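Local coordinates for polyketide synthase (Synechococcus sp., PDB 4GOX), which probably transfers a sulfonate group from PAPS to a hydroxylated polyketide intermediate, activating it during olefin biosynthesis, at residues N22-A27 and Y115-A120; L184-W189 and A285-D290; N195-G200 and D206-V211; V223-C228 and V233-A238. All blocks are in the same frame, centred on the assembly; numbering follows the deposited sequence.

Interaction 1: N22-A27 and Y115-A120; sequences NPNPIA and YLQRQA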
loop_
_atom_site.group_PDB
_atom_site.type_symbol
_atom_site.label_atom_id
_atom_site.label_comp_id
_atom_site.label_asym_id
_atom_site.label_seq_id
_atom_site.Cartn_x
_atom_site.Cartn_y
_atom_site.Cartn_z
ATOM N N ASN A 22 -7.072 11.179 -15.487
ATOM C CA ASN A 22 -5.885 10.490 -15.965
ATOM C C ASN A 22 -6.305 9.134 -16.578
ATOM O O ASN A 22 -6.897 8.304 -15.884
ATOM C CB ASN A 22 -4.855 10.349 -14.851
ATOM C CG ASN A 22 -3.503 9.838 -15.275
ATOM O OD1 ASN A 22 -3.332 9.173 -16.297
ATOM N ND2 ASN A 22 -2.503 10.112 -14.468
ATOM N N PRO A 23 -6.080 8.927 -17.897
ATOM C CA PRO A 23 -6.493 7.654 -18.511
ATOM C C PRO A 23 -5.457 6.532 -18.362
ATOM O O PRO A 23 -5.774 5.370 -18.633
ATOM C CB PRO A 23 -6.692 8.038 -19.977
ATOM C CG PRO A 23 -5.689 9.144 -20.212
ATOM C CD PRO A 23 -5.412 9.811 -18.883
ATOM N N ASN A 24 -4.218 6.894 -17.953
ATOM C CA ASN A 24 -3.078 5.991 -17.804
ATOM C C ASN A 24 -3.223 5.029 -16.634
ATOM O O ASN A 24 -3.621 5.447 -15.546
ATOM C CB ASN A 24 -1.774 6.774 -17.693
ATOM C CG ASN A 24 -1.427 7.530 -18.959
ATOM O OD1 ASN A 24 -1.194 6.937 -20.017
ATOM N ND2 ASN A 24 -1.402 8.855 -18.881
ATOM N N PRO A 25 -2.883 3.735 -16.836
ATOM C CA PRO A 25 -2.993 2.770 -15.729
ATOM C C PRO A 25 -2.092 3.082 -14.532
ATOM O O PRO A 25 -1.028 3.682 -14.664
ATOM C CB PRO A 25 -2.665 1.425 -16.386
ATOM C CG PRO A 25 -1.854 1.776 -17.594
ATOM C CD PRO A 25 -2.386 3.090 -18.073
ATOM N N ILE A 26 -2.586 2.729 -13.352
ATOM C CA ILE A 26 -1.926 2.895 -12.056
ATOM C C ILE A 26 -2.518 1.828 -11.178
ATOM O O ILE A 26 -3.679 1.442 -11.364
ATOM C CB ILE A 26 -2.111 4.329 -11.431
ATOM C CG1 ILE A 26 -1.191 4.510 -10.190
ATOM C CG2 ILE A 26 -3.608 4.663 -11.105
ATOM C CD1 ILE A 26 -1.105 5.818 -9.622
ATOM N N ALA A 27 -1.745 1.362 -10.210
ATOM C CA ALA A 27 -2.264 0.389 -9.280
ATOM C C ALA A 27 -1.908 0.791 -7.864
ATOM O O ALA A 27 -0.925 1.502 -7.648
ATOM C CB ALA A 27 -1.749 -1.015 -9.605
ATOM N N TYR A 115 3.444 12.730 -13.541
ATOM C CA TYR A 115 4.893 12.866 -13.615
ATOM C C TYR A 115 5.554 11.511 -13.370
ATOM O O TYR A 115 6.403 11.105 -14.156
ATOM C CB TYR A 115 5.392 13.864 -12.561
ATOM C CG TYR A 115 6.875 14.160 -12.642
ATOM C CD1 TYR A 115 7.371 15.111 -13.534
ATOM C CD2 TYR A 115 7.781 13.522 -11.794
ATOM C CE1 TYR A 115 8.734 15.399 -13.604
ATOM C CE2 TYR A 115 9.146 13.806 -11.850
ATOM C CZ TYR A 115 9.618 14.743 -12.760
ATOM O OH TYR A 115 10.952 15.051 -12.808
ATOM N N LEU A 116 5.203 10.836 -12.267
ATOM C CA LEU A 116 5.816 9.551 -11.934
ATOM C C LEU A 116 5.503 8.475 -12.986
ATOM O O LEU A 116 6.396 7.718 -13.344
ATOM C CB LEU A 116 5.481 9.099 -10.506
ATOM C CG LEU A 116 5.976 9.978 -9.348
ATOM C CD1 LEU A 116 5.309 9.570 -8.041
ATOM C CD2 LEU A 116 7.481 9.903 -9.179
ATOM N N GLN A 117 4.270 8.498 -13.561
ATOM C CA GLN A 117 3.834 7.573 -14.615
ATOM C C GLN A 117 4.694 7.743 -15.865
ATOM O O GLN A 117 4.998 6.757 -16.548
ATOM C CB GLN A 117 2.362 7.790 -14.967
ATOM C CG GLN A 117 1.377 7.224 -13.944
ATOM C CD GLN A 117 -0.022 7.637 -14.300
ATOM O OE1 GLN A 117 -0.290 8.813 -14.587
ATOM N NE2 GLN A 117 -0.940 6.677 -14.321
ATOM N N ARG A 118 5.087 9.000 -16.145
ATOM C CA ARG A 118 5.936 9.395 -17.247
ATOM C C ARG A 118 7.378 8.908 -16.992
ATOM O O ARG A 118 7.974 8.315 -17.886
ATOM C CB ARG A 118 5.871 10.934 -17.446
ATOM C CG ARG A 118 6.771 11.476 -18.575
ATOM C CD ARG A 118 6.259 12.785 -19.154
ATOM N NE ARG A 118 5.086 12.562 -20.006
ATOM C CZ ARG A 118 4.370 13.523 -20.581
ATOM N NH1 ARG A 118 4.693 14.800 -20.406
ATOM N NH2 ARG A 118 3.319 13.216 -21.330
ATOM N N GLN A 119 7.925 9.162 -15.789
ATOM C CA GLN A 119 9.285 8.774 -15.401
ATOM C C GLN A 119 9.447 7.254 -15.254
ATOM O O GLN A 119 10.564 6.749 -15.368
ATOM C CB GLN A 119 9.713 9.500 -14.115
ATOM C CG GLN A 119 9.736 11.020 -14.236
ATOM C CD GLN A 119 10.583 11.515 -15.388
ATOM O OE1 GLN A 119 11.740 11.113 -15.562
ATOM N NE2 GLN A 119 10.026 12.417 -16.189
ATOM N N ALA A 120 8.333 6.528 -15.013
ATOM C CA ALA A 120 8.322 5.063 -14.907
ATOM C C ALA A 120 8.360 4.451 -16.308
ATOM O O ALA A 120 8.596 3.253 -16.444
ATOM C CB ALA A 120 7.072 4.591 -14.167
#
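The side-chain amide nitrogen of Q117 serves two consecutive backbone carbonyls: its NE2 lies 3.0 Å from P25 O and, in a weak bond, 3.2 Å from N24 O. The donor stands well above the carbonyl plane of P25, 60° out of it, and so misses the lone pairs of that oxygen. At the other end of the same amide, Q117 OE1 accepts from N22 ND2 at 2.6 Å. The N22 and Q117 side chains come from opposite directions, their amide planes 68° apart. Q117 projects from helix 109-119, its chain extended beyond CG, and bridges to the residues leading into the central strand 26-30 of the parallel sheet of this P-loop-type sulfotransferase fold. N22 OD1 accepts from N24 N at 3.0 Å, an Asx turn, and also from N24 ND2 at 3.2 Å, the two donors arriving from opposite faces of its plane. With CG anti to the backbone N (chi1 -171°), the N22 amide is carried toward the helix. Carbons add little: N24 CB and I26 CB lie beside Q117 NE2, while the I26 side chain rests on F146 and L125.

Interaction 2: L184-W189 and A285-D290; sequences LAESIW and AALQLD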
loop_
_atom_site.group_PDB
_atom_site.type_symbol
_atom_site.label_atom_id
_atom_site.label_comp_id
_atom_site.label_asym_id
_atom_site.label_seq_id
_atom_site.Cartn_x
_atom_site.Cartn_y
_atom_site.Cartn_z
ATOM N N LEU A 184 -7.885 0.035 19.469
ATOM C CA LEU A 184 -7.458 0.899 18.368
ATOM C C LEU A 184 -6.932 0.070 17.184
ATOM O O LEU A 184 -7.315 0.334 16.050
ATOM C CB LEU A 184 -6.454 1.960 18.864
ATOM C CG LEU A 184 -5.728 2.827 17.812
ATOM C CD1 LEU A 184 -6.717 3.666 16.978
ATOM C CD2 LEU A 184 -4.703 3.731 18.479
ATOM N N ALA A 185 -6.112 -0.957 17.454
ATOM C CA ALA A 185 -5.572 -1.854 16.430
ATOM C C ALA A 185 -6.730 -2.561 15.700
ATOM O O ALA A 185 -6.771 -2.558 14.469
ATOM C CB ALA A 185 -4.637 -2.882 17.064
ATOM N N GLU A 186 -7.691 -3.117 16.474
ATOM C CA GLU A 186 -8.881 -3.786 15.945
ATOM C C GLU A 186 -9.675 -2.794 15.077
ATOM O O GLU A 186 -10.049 -3.125 13.950
ATOM C CB GLU A 186 -9.750 -4.297 17.097
ATOM C CG GLU A 186 -11.041 -4.929 16.603
ATOM C CD GLU A 186 -11.921 -5.552 17.660
ATOM O OE1 GLU A 186 -13.032 -5.986 17.300
ATOM O OE2 GLU A 186 -11.552 -5.527 18.853
ATOM N N SER A 187 -9.921 -1.585 15.613
ATOM C CA SER A 187 -10.635 -0.523 14.908
ATOM C C SER A 187 -9.999 -0.180 13.576
ATOM O O SER A 187 -10.719 -0.093 12.580
ATOM C CB SER A 187 -10.747 0.721 15.769
ATOM O OG SER A 187 -11.797 0.477 16.685
ATOM N N ILE A 188 -8.666 -0.006 13.559
ATOM C CA ILE A 188 -7.908 0.294 12.352
ATOM C C ILE A 188 -8.013 -0.843 11.330
ATOM O O ILE A 188 -8.286 -0.566 10.168
ATOM C CB ILE A 188 -6.438 0.706 12.656
ATOM C CG1 ILE A 188 -6.404 2.070 13.402
ATOM C CG2 ILE A 188 -5.634 0.827 11.350
ATOM C CD1 ILE A 188 -4.998 2.468 13.883
ATOM N N TRP A 189 -7.890 -2.113 11.768
ATOM C CA TRP A 189 -8.039 -3.246 10.850
ATOM C C TRP A 189 -9.451 -3.256 10.245
ATOM O O TRP A 189 -9.632 -3.446 9.034
ATOM C CB TRP A 189 -7.810 -4.575 11.609
ATOM C CG TRP A 189 -7.899 -5.773 10.711
ATOM C CD1 TRP A 189 -6.899 -6.317 9.963
ATOM C CD2 TRP A 189 -9.070 -6.542 10.441
ATOM N NE1 TRP A 189 -7.370 -7.411 9.271
ATOM C CE2 TRP A 189 -8.695 -7.584 9.558
ATOM C CE3 TRP A 189 -10.397 -6.507 10.927
ATOM C CZ2 TRP A 189 -9.616 -8.511 9.063
ATOM C CZ3 TRP A 189 -11.308 -7.426 10.435
ATOM C CH2 TRP A 189 -10.912 -8.421 9.528
ATOM N N ALA A 285 -9.464 -9.325 25.221
ATOM C CA ALA A 285 -10.923 -9.425 25.125
ATOM C C ALA A 285 -11.322 -9.870 23.711
ATOM O O ALA A 285 -10.503 -9.817 22.785
ATOM C CB ALA A 285 -11.575 -8.092 25.471
ATOM N N ALA A 286 -12.579 -10.331 23.561
ATOM C CA ALA A 286 -13.150 -10.789 22.292
ATOM C C ALA A 286 -13.251 -9.636 21.286
ATOM O O ALA A 286 -13.369 -8.472 21.677
ATOM C CB ALA A 286 -14.536 -11.387 22.539
ATOM N N LEU A 287 -13.209 -9.963 19.992
ATOM C CA LEU A 287 -13.348 -8.988 18.908
ATOM C C LEU A 287 -14.762 -8.438 18.887
ATOM O O LEU A 287 -15.671 -9.081 19.416
ATOM C CB LEU A 287 -13.067 -9.667 17.564
ATOM C CG LEU A 287 -11.690 -10.268 17.335
ATOM C CD1 LEU A 287 -11.610 -10.832 15.938
ATOM C CD2 LEU A 287 -10.594 -9.224 17.498
ATOM N N GLN A 288 -14.970 -7.257 18.289
ATOM C CA GLN A 288 -16.343 -6.724 18.230
ATOM C C GLN A 288 -17.160 -7.507 17.205
ATOM O O GLN A 288 -16.591 -8.176 16.338
ATOM C CB GLN A 288 -16.362 -5.207 17.941
ATOM C CG GLN A 288 -15.621 -4.361 18.988
ATOM C CD GLN A 288 -16.134 -4.574 20.397
ATOM O OE1 GLN A 288 -15.405 -4.992 21.303
ATOM N NE2 GLN A 288 -17.403 -4.338 20.612
ATOM N N LEU A 289 -18.487 -7.449 17.317
ATOM C CA LEU A 289 -19.379 -8.172 16.417
ATOM C C LEU A 289 -19.161 -7.866 14.926
ATOM O O LEU A 289 -19.028 -8.814 14.160
ATOM C CB LEU A 289 -20.846 -8.083 16.876
ATOM C CG LEU A 289 -21.385 -9.326 17.636
ATOM C CD1 LEU A 289 -20.403 -9.863 18.715
ATOM C CD2 LEU A 289 -22.720 -9.044 18.283
ATOM N N ASP A 290 -18.988 -6.586 14.526
ATOM C CA ASP A 290 -18.703 -6.291 13.118
ATOM C C ASP A 290 -17.294 -6.660 12.697
ATOM O O ASP A 290 -17.061 -6.874 11.507
ATOM C CB ASP A 290 -19.028 -4.850 12.704
ATOM C CG ASP A 290 -18.481 -3.719 13.551
ATOM O OD1 ASP A 290 -18.063 -3.982 14.714
ATOM O OD2 ASP A 290 -18.603 -2.568 13.120
HETATM O O HOH W 1 -12.585 -5.652 21.296
#
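The flat carboxylate of E186 has the methyl group L287 CD2 over one face, 3.9 Å from E186 CD, while its two oxygens take polar partners. E186 OE1 receives the backbone N-H of Q288 on its syn lone pair at 2.5 Å, in a straight bond (179°). The same oxygen is also bonded to the T291 hydroxyl. A water lies 2.7 Å from E186 OE2 and 2.9 Å from Q288 OE1, joining the second oxygen to a glutamine side chain that bends back at chi2. The E186 chain runs extended, with CG anti to the backbone N (chi1 177°), which carries the acid straight out from helix 181-202 to the opposing backbone. Q288 CB and CG both pack against E186 OE1, each at 3.5 Å. With a leucine in place of E186, the Q288 N-H and the T291 hydroxyl would probably be left without their shared acceptor, and the water without one of its mates. The buried acid is likely to be stabilised as an anion by these donors, by the N-terminal end of the helix beyond and perhaps by R190, a weak, long ion-pair partner. Q288 is the N-cap of helix 289-297, a helix start tied down by an acid from a neighbouring helix.

Interaction 3: N195-G200 and D206-V211; sequences NILDLG and DRYLQV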
loop_
_atom_site.group_PDB
_atom_site.type_symbol
_atom_site.label_atom_id
_atom_site.label_comp_id
_atom_site.label_asym_id
_atom_site.label_seq_id
_atom_site.Cartn_x
_atom_site.Cartn_y
_atom_site.Cartn_z
ATOM N N ASN A 195 -13.532 -0.084 4.420
ATOM C CA ASN A 195 -13.411 0.982 3.410
ATOM C C ASN A 195 -12.899 0.453 2.068
ATOM O O ASN A 195 -13.480 0.780 1.035
ATOM C CB ASN A 195 -12.537 2.131 3.904
ATOM C CG ASN A 195 -13.134 2.943 5.018
ATOM O OD1 ASN A 195 -14.327 3.040 5.148
ATOM N ND2 ASN A 195 -12.321 3.600 5.814
ATOM N N ILE A 196 -11.857 -0.394 2.087
ATOM C CA ILE A 196 -11.267 -0.959 0.863
ATOM C C ILE A 196 -12.244 -1.906 0.175
ATOM O O ILE A 196 -12.419 -1.829 -1.046
ATOM C CB ILE A 196 -9.860 -1.584 1.061
ATOM C CG1 ILE A 196 -8.892 -0.592 1.743
ATOM C CG2 ILE A 196 -9.287 -2.023 -0.297
ATOM C CD1 ILE A 196 -7.753 -1.308 2.458
ATOM N N LEU A 197 -12.908 -2.773 0.971
ATOM C CA LEU A 197 -13.972 -3.653 0.494
ATOM C C LEU A 197 -15.078 -2.816 -0.199
ATOM O O LEU A 197 -15.473 -3.154 -1.321
ATOM C CB LEU A 197 -14.568 -4.452 1.664
ATOM C CG LEU A 197 -15.650 -5.453 1.295
ATOM C CD1 LEU A 197 -15.059 -6.610 0.510
ATOM C CD2 LEU A 197 -16.415 -5.931 2.549
ATOM N N ASP A 198 -15.569 -1.731 0.466
ATOM C CA ASP A 198 -16.592 -0.847 -0.106
ATOM C C ASP A 198 -16.120 -0.224 -1.427
ATOM O O ASP A 198 -16.896 -0.197 -2.376
ATOM C CB ASP A 198 -17.013 0.260 0.876
ATOM C CG ASP A 198 -17.849 -0.238 2.055
ATOM O OD1 ASP A 198 -18.196 -1.454 2.077
ATOM O OD2 ASP A 198 -18.091 0.562 2.992
ATOM N N LEU A 199 -14.834 0.213 -1.506
ATOM C CA LEU A 199 -14.264 0.736 -2.756
ATOM C C LEU A 199 -14.323 -0.338 -3.851
ATOM O O LEU A 199 -14.816 -0.072 -4.950
ATOM C CB LEU A 199 -12.817 1.230 -2.560
ATOM C CG LEU A 199 -12.029 1.601 -3.831
ATOM C CD1 LEU A 199 -12.625 2.791 -4.515
ATOM C CD2 LEU A 199 -10.556 1.822 -3.517
ATOM N N GLY A 200 -13.843 -1.535 -3.525
ATOM C CA GLY A 200 -13.859 -2.691 -4.414
ATOM C C GLY A 200 -15.217 -3.011 -4.990
ATOM O O GLY A 200 -15.318 -3.333 -6.173
ATOM N N ASP A 206 -12.602 -6.351 -12.354
ATOM C CA ASP A 206 -11.592 -5.974 -13.332
ATOM C C ASP A 206 -10.606 -4.968 -12.723
ATOM O O ASP A 206 -9.466 -4.909 -13.171
ATOM C CB ASP A 206 -12.268 -5.360 -14.580
ATOM C CG ASP A 206 -13.118 -6.333 -15.392
ATOM O OD1 ASP A 206 -12.614 -7.439 -15.726
ATOM O OD2 ASP A 206 -14.268 -5.974 -15.735
ATOM N N ARG A 207 -11.046 -4.161 -11.708
ATOM C CA ARG A 207 -10.182 -3.151 -11.076
ATOM C C ARG A 207 -9.919 -3.383 -9.568
ATOM O O ARG A 207 -9.289 -2.563 -8.909
ATOM C CB ARG A 207 -10.666 -1.717 -11.393
ATOM C CG ARG A 207 -10.761 -1.422 -12.895
ATOM C CD ARG A 207 -10.658 0.050 -13.249
ATOM N NE ARG A 207 -11.889 0.780 -12.947
ATOM C CZ ARG A 207 -12.059 1.584 -11.900
ATOM N NH1 ARG A 207 -13.219 2.204 -11.714
ATOM N NH2 ARG A 207 -11.074 1.769 -11.027
ATOM N N TYR A 208 -10.350 -4.518 -9.045
ATOM C CA TYR A 208 -10.174 -4.847 -7.638
ATOM C C TYR A 208 -9.844 -6.319 -7.461
ATOM O O TYR A 208 -10.504 -7.176 -8.047
ATOM C CB TYR A 208 -11.463 -4.508 -6.881
ATOM C CG TYR A 208 -11.520 -4.981 -5.447
ATOM C CD1 TYR A 208 -10.839 -4.297 -4.438
ATOM C CD2 TYR A 208 -12.348 -6.039 -5.073
ATOM C CE1 TYR A 208 -10.966 -4.669 -3.100
ATOM C CE2 TYR A 208 -12.458 -6.438 -3.740
ATOM C CZ TYR A 208 -11.770 -5.746 -2.759
ATOM O OH TYR A 208 -11.907 -6.124 -1.452
ATOM N N LEU A 209 -8.851 -6.603 -6.625
ATOM C CA LEU A 209 -8.430 -7.956 -6.293
ATOM C C LEU A 209 -8.066 -8.094 -4.811
ATOM O O LEU A 209 -7.171 -7.397 -4.332
ATOM C CB LEU A 209 -7.206 -8.348 -7.154
ATOM C CG LEU A 209 -6.610 -9.755 -6.939
ATOM C CD1 LEU A 209 -7.407 -10.818 -7.687
ATOM C CD2 LEU A 209 -5.180 -9.800 -7.409
ATOM N N GLN A 210 -8.721 -9.022 -4.111
ATOM C CA GLN A 210 -8.371 -9.365 -2.731
ATOM C C GLN A 210 -7.206 -10.341 -2.737
ATOM O O GLN A 210 -7.200 -11.297 -3.499
ATOM C CB GLN A 210 -9.539 -10.048 -2.008
ATOM C CG GLN A 210 -10.551 -9.036 -1.542
ATOM C CD GLN A 210 -11.697 -9.643 -0.788
ATOM O OE1 GLN A 210 -11.625 -10.772 -0.293
ATOM N NE2 GLN A 210 -12.741 -8.856 -0.610
ATOM N N VAL A 211 -6.241 -10.117 -1.873
ATOM C CA VAL A 211 -5.086 -10.995 -1.709
ATOM C C VAL A 211 -5.004 -11.313 -0.223
ATOM O O VAL A 211 -4.924 -10.405 0.608
ATOM C CB VAL A 211 -3.757 -10.341 -2.217
ATOM C CG1 VAL A 211 -2.567 -11.239 -1.910
ATOM C CG2 VAL A 211 -3.819 -10.055 -3.714
#
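G200 CA sits over one face of the Y208 ring, 3.5 Å from its centroid and 16° off the normal, a CH-pi contact displaced toward the rim. The tyrosine reaches it with CG anti to the backbone N (chi1 171°), laying the ring lengthwise along helix 181-202 so that its hydroxyl comes alongside L197. The side chains of L197 and Y208 meet at a slant, with L197 CD1 3.7 Å from Y208 OH. The same methyl touches Q210, L197 CD1 being 3.4 Å from Q210 NE2. I196 adds its branch methyl, CG2, 4.2 Å from Y208 CE1. Beyond the ring, the extended Q210 side chain donates from NE2 to Y208 OH at 3.0 Å, the oxygen lying in the amide plane; the main polar partner of that hydroxyl is H153 ND1, on strand 149-155. Helix and strand run in roughly opposite senses, 143° between their directions, their axes 9.1 Å apart at closest approach. This is the returning half of the right-handed beta-alpha-beta crossover from strand 149-155 to the edge strand 208-212. The helix meets the ring through a bare CA, and the contact is CH-pi over the ring face and mixed at the hydroxyl, where L197 CD1 joins the Q210 and H153 bonds.

Interaction 4: V223-C228 and V233-A238; sequences VLTNIC and VDFDEA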
loop_
_atom_site.group_PDB
_atom_site.type_symbol
_atom_site.label_atom_id
_atom_site.label_comp_id
_atom_site.label_asym_id
_atom_site.label_seq_id
_atom_site.Cartn_x
_atom_site.Cartn_y
_atom_site.Cartn_z
ATOM N N VAL A 223 -0.022 -17.043 -5.805
ATOM C CA VAL A 223 -0.637 -15.758 -5.492
ATOM C C VAL A 223 -0.092 -14.628 -6.387
ATOM O O VAL A 223 -0.876 -13.884 -6.973
ATOM C CB VAL A 223 -0.582 -15.455 -3.969
ATOM C CG1 VAL A 223 -1.096 -14.046 -3.644
ATOM C CG2 VAL A 223 -1.367 -16.499 -3.190
ATOM N N LEU A 224 1.233 -14.516 -6.502
ATOM C CA LEU A 224 1.855 -13.490 -7.341
ATOM C C LEU A 224 1.515 -13.684 -8.826
ATOM O O LEU A 224 1.429 -12.698 -9.544
ATOM C CB LEU A 224 3.369 -13.386 -7.081
ATOM C CG LEU A 224 3.749 -12.790 -5.698
ATOM C CD1 LEU A 224 5.115 -13.297 -5.231
ATOM C CD2 LEU A 224 3.719 -11.272 -5.724
ATOM N N THR A 225 1.272 -14.939 -9.274
ATOM C CA THR A 225 0.845 -15.225 -10.654
ATOM C C THR A 225 -0.534 -14.593 -10.873
ATOM O O THR A 225 -0.731 -13.914 -11.875
ATOM C CB THR A 225 0.913 -16.737 -10.941
ATOM O OG1 THR A 225 2.289 -17.089 -11.066
ATOM C CG2 THR A 225 0.155 -17.155 -12.203
ATOM N N ASN A 226 -1.455 -14.762 -9.895
ATOM C CA ASN A 226 -2.796 -14.174 -9.935
ATOM C C ASN A 226 -2.729 -12.637 -9.950
ATOM O O ASN A 226 -3.509 -11.995 -10.669
ATOM C CB ASN A 226 -3.634 -14.645 -8.749
ATOM C CG ASN A 226 -3.981 -16.105 -8.769
ATOM O OD1 ASN A 226 -4.130 -16.735 -9.823
ATOM N ND2 ASN A 226 -4.164 -16.671 -7.590
ATOM N N ILE A 227 -1.806 -12.058 -9.163
ATOM C CA ILE A 227 -1.606 -10.599 -9.087
ATOM C C ILE A 227 -1.118 -10.094 -10.459
ATOM O O ILE A 227 -1.647 -9.100 -10.952
ATOM C CB ILE A 227 -0.669 -10.189 -7.919
ATOM C CG1 ILE A 227 -1.321 -10.514 -6.558
ATOM C CG2 ILE A 227 -0.310 -8.709 -8.007
ATOM C CD1 ILE A 227 -0.420 -10.297 -5.360
ATOM N N CYS A 228 -0.144 -10.820 -11.081
ATOM C CA CYS A 228 0.407 -10.532 -12.404
ATOM C C CYS A 228 -0.686 -10.561 -13.486
ATOM O O CYS A 228 -0.722 -9.677 -14.354
ATOM C CB CYS A 228 1.550 -11.494 -12.737
ATOM S SG CYS A 228 3.094 -11.126 -11.861
ATOM N N VAL A 233 0.586 -8.292 -16.474
ATOM C CA VAL A 233 2.005 -8.572 -16.739
ATOM C C VAL A 233 2.263 -10.086 -16.653
ATOM O O VAL A 233 1.420 -10.826 -16.141
ATOM C CB VAL A 233 2.978 -7.747 -15.847
ATOM C CG1 VAL A 233 2.867 -6.253 -16.151
ATOM C CG2 VAL A 233 2.750 -8.020 -14.349
ATOM N N ASP A 234 3.404 -10.551 -17.163
ATOM C CA ASP A 234 3.742 -11.963 -17.058
ATOM C C ASP A 234 4.436 -12.175 -15.725
ATOM O O ASP A 234 5.033 -11.235 -15.200
ATOM C CB ASP A 234 4.660 -12.407 -18.208
ATOM C CG ASP A 234 3.999 -12.408 -19.569
ATOM O OD1 ASP A 234 2.770 -12.648 -19.634
ATOM O OD2 ASP A 234 4.715 -12.210 -20.574
ATOM N N PHE A 235 4.380 -13.407 -15.186
ATOM C CA PHE A 235 5.058 -13.725 -13.932
ATOM C C PHE A 235 6.572 -13.690 -14.197
ATOM O O PHE A 235 7.016 -14.061 -15.276
ATOM C CB PHE A 235 4.608 -15.102 -13.384
ATOM C CG PHE A 235 5.380 -15.572 -12.170
ATOM C CD1 PHE A 235 4.995 -15.191 -10.890
ATOM C CD2 PHE A 235 6.504 -16.382 -12.310
ATOM C CE1 PHE A 235 5.728 -15.601 -9.771
ATOM C CE2 PHE A 235 7.237 -16.788 -11.191
ATOM C CZ PHE A 235 6.841 -16.405 -9.931
ATOM N N ASP A 236 7.340 -13.182 -13.232
ATOM C CA ASP A 236 8.796 -13.087 -13.287
ATOM C C ASP A 236 9.306 -13.642 -11.968
ATOM O O ASP A 236 8.764 -13.316 -10.912
ATOM C CB ASP A 236 9.226 -11.618 -13.452
ATOM C CG ASP A 236 10.706 -11.423 -13.709
ATOM O OD1 ASP A 236 11.057 -10.903 -14.787
ATOM O OD2 ASP A 236 11.512 -11.769 -12.823
ATOM N N GLU A 237 10.364 -14.444 -12.034
ATOM C CA GLU A 237 11.003 -15.118 -10.898
ATOM C C GLU A 237 11.491 -14.173 -9.805
ATOM O O GLU A 237 11.502 -14.565 -8.638
ATOM C CB GLU A 237 12.157 -16.029 -11.371
ATOM C CG GLU A 237 11.697 -17.324 -12.022
ATOM C CD GLU A 237 10.902 -18.288 -11.160
ATOM O OE1 GLU A 237 9.922 -18.867 -11.681
ATOM O OE2 GLU A 237 11.260 -18.475 -9.973
ATOM N N ALA A 238 11.907 -12.940 -10.183
ATOM C CA ALA A 238 12.392 -11.906 -9.263
ATOM C C ALA A 238 11.354 -11.582 -8.188
ATOM O O ALA A 238 11.728 -11.188 -7.085
ATOM C CB ALA A 238 12.754 -10.649 -10.033
#
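The C-terminal end of helix 220-231 is where the chain turns back on itself, and C228 and V233 close that turn: V233 N donates to C228 O at 2.9 Å, five residues back. The returning loop then lies against the helix face. C228 SG is its meeting point, 4.0 Å from V233 CG2 and 3.9 Å from F235 CA. The sulfur lies beside the backbone N (chi1 -75°), which brings it onto the loop backbone, where D234 O is also near. Farther along, F235 swings its ring back over the helix, with CG anti to the backbone N (chi1 173°), and crosses the T225 side chain at about a right angle. T225 OG1 stands 3.3 Å from F235 CD1, while its hydrogen bond goes to R221 O, one helical turn earlier. L224 CB reaches the edge of the ring, 4.2 Å from F235 CE1, and E237 OE1 lies at the edge too, in the plane, where E237 also forms a salt bridge with R221. With an alanine at F235, T225 would probably lose the ring that packs on it, and L224 its contact at the ring edge, opening a gap between helix and loop. Next, D236 OD2 accepts A238 N on its anti lone pair at 2.9 Å. Having packed F235 back on the helix it has just left, the chain enters the 3-10 segment 237-238 through this Asx turn.

Overall arrangement
Interactions 3 and 4 touch directly: V211 CG1 meets V223 CG1 at 3.6 Å and V211 CG2 meets I227 CD1 at 3.8 Å, so the edge strand 208-212 has helix 181-202 on one side and helix 220-231 on the other. Both stand at some remove from the nucleotide: the side chains of I196 and L224 are each about 11 Å from the bound adenosine-3'-5'-diphosphate. Interaction 2 uses the same helix 181-202 as interaction 3, with centres 21 Å apart. Interactions 1 and 3 reach the same sheet, at strands 26-30 and 208-212, their centres 20 Å apart. Interactions 1 and 2 lie on opposite sides of the chain's centre, 36 Å between centres.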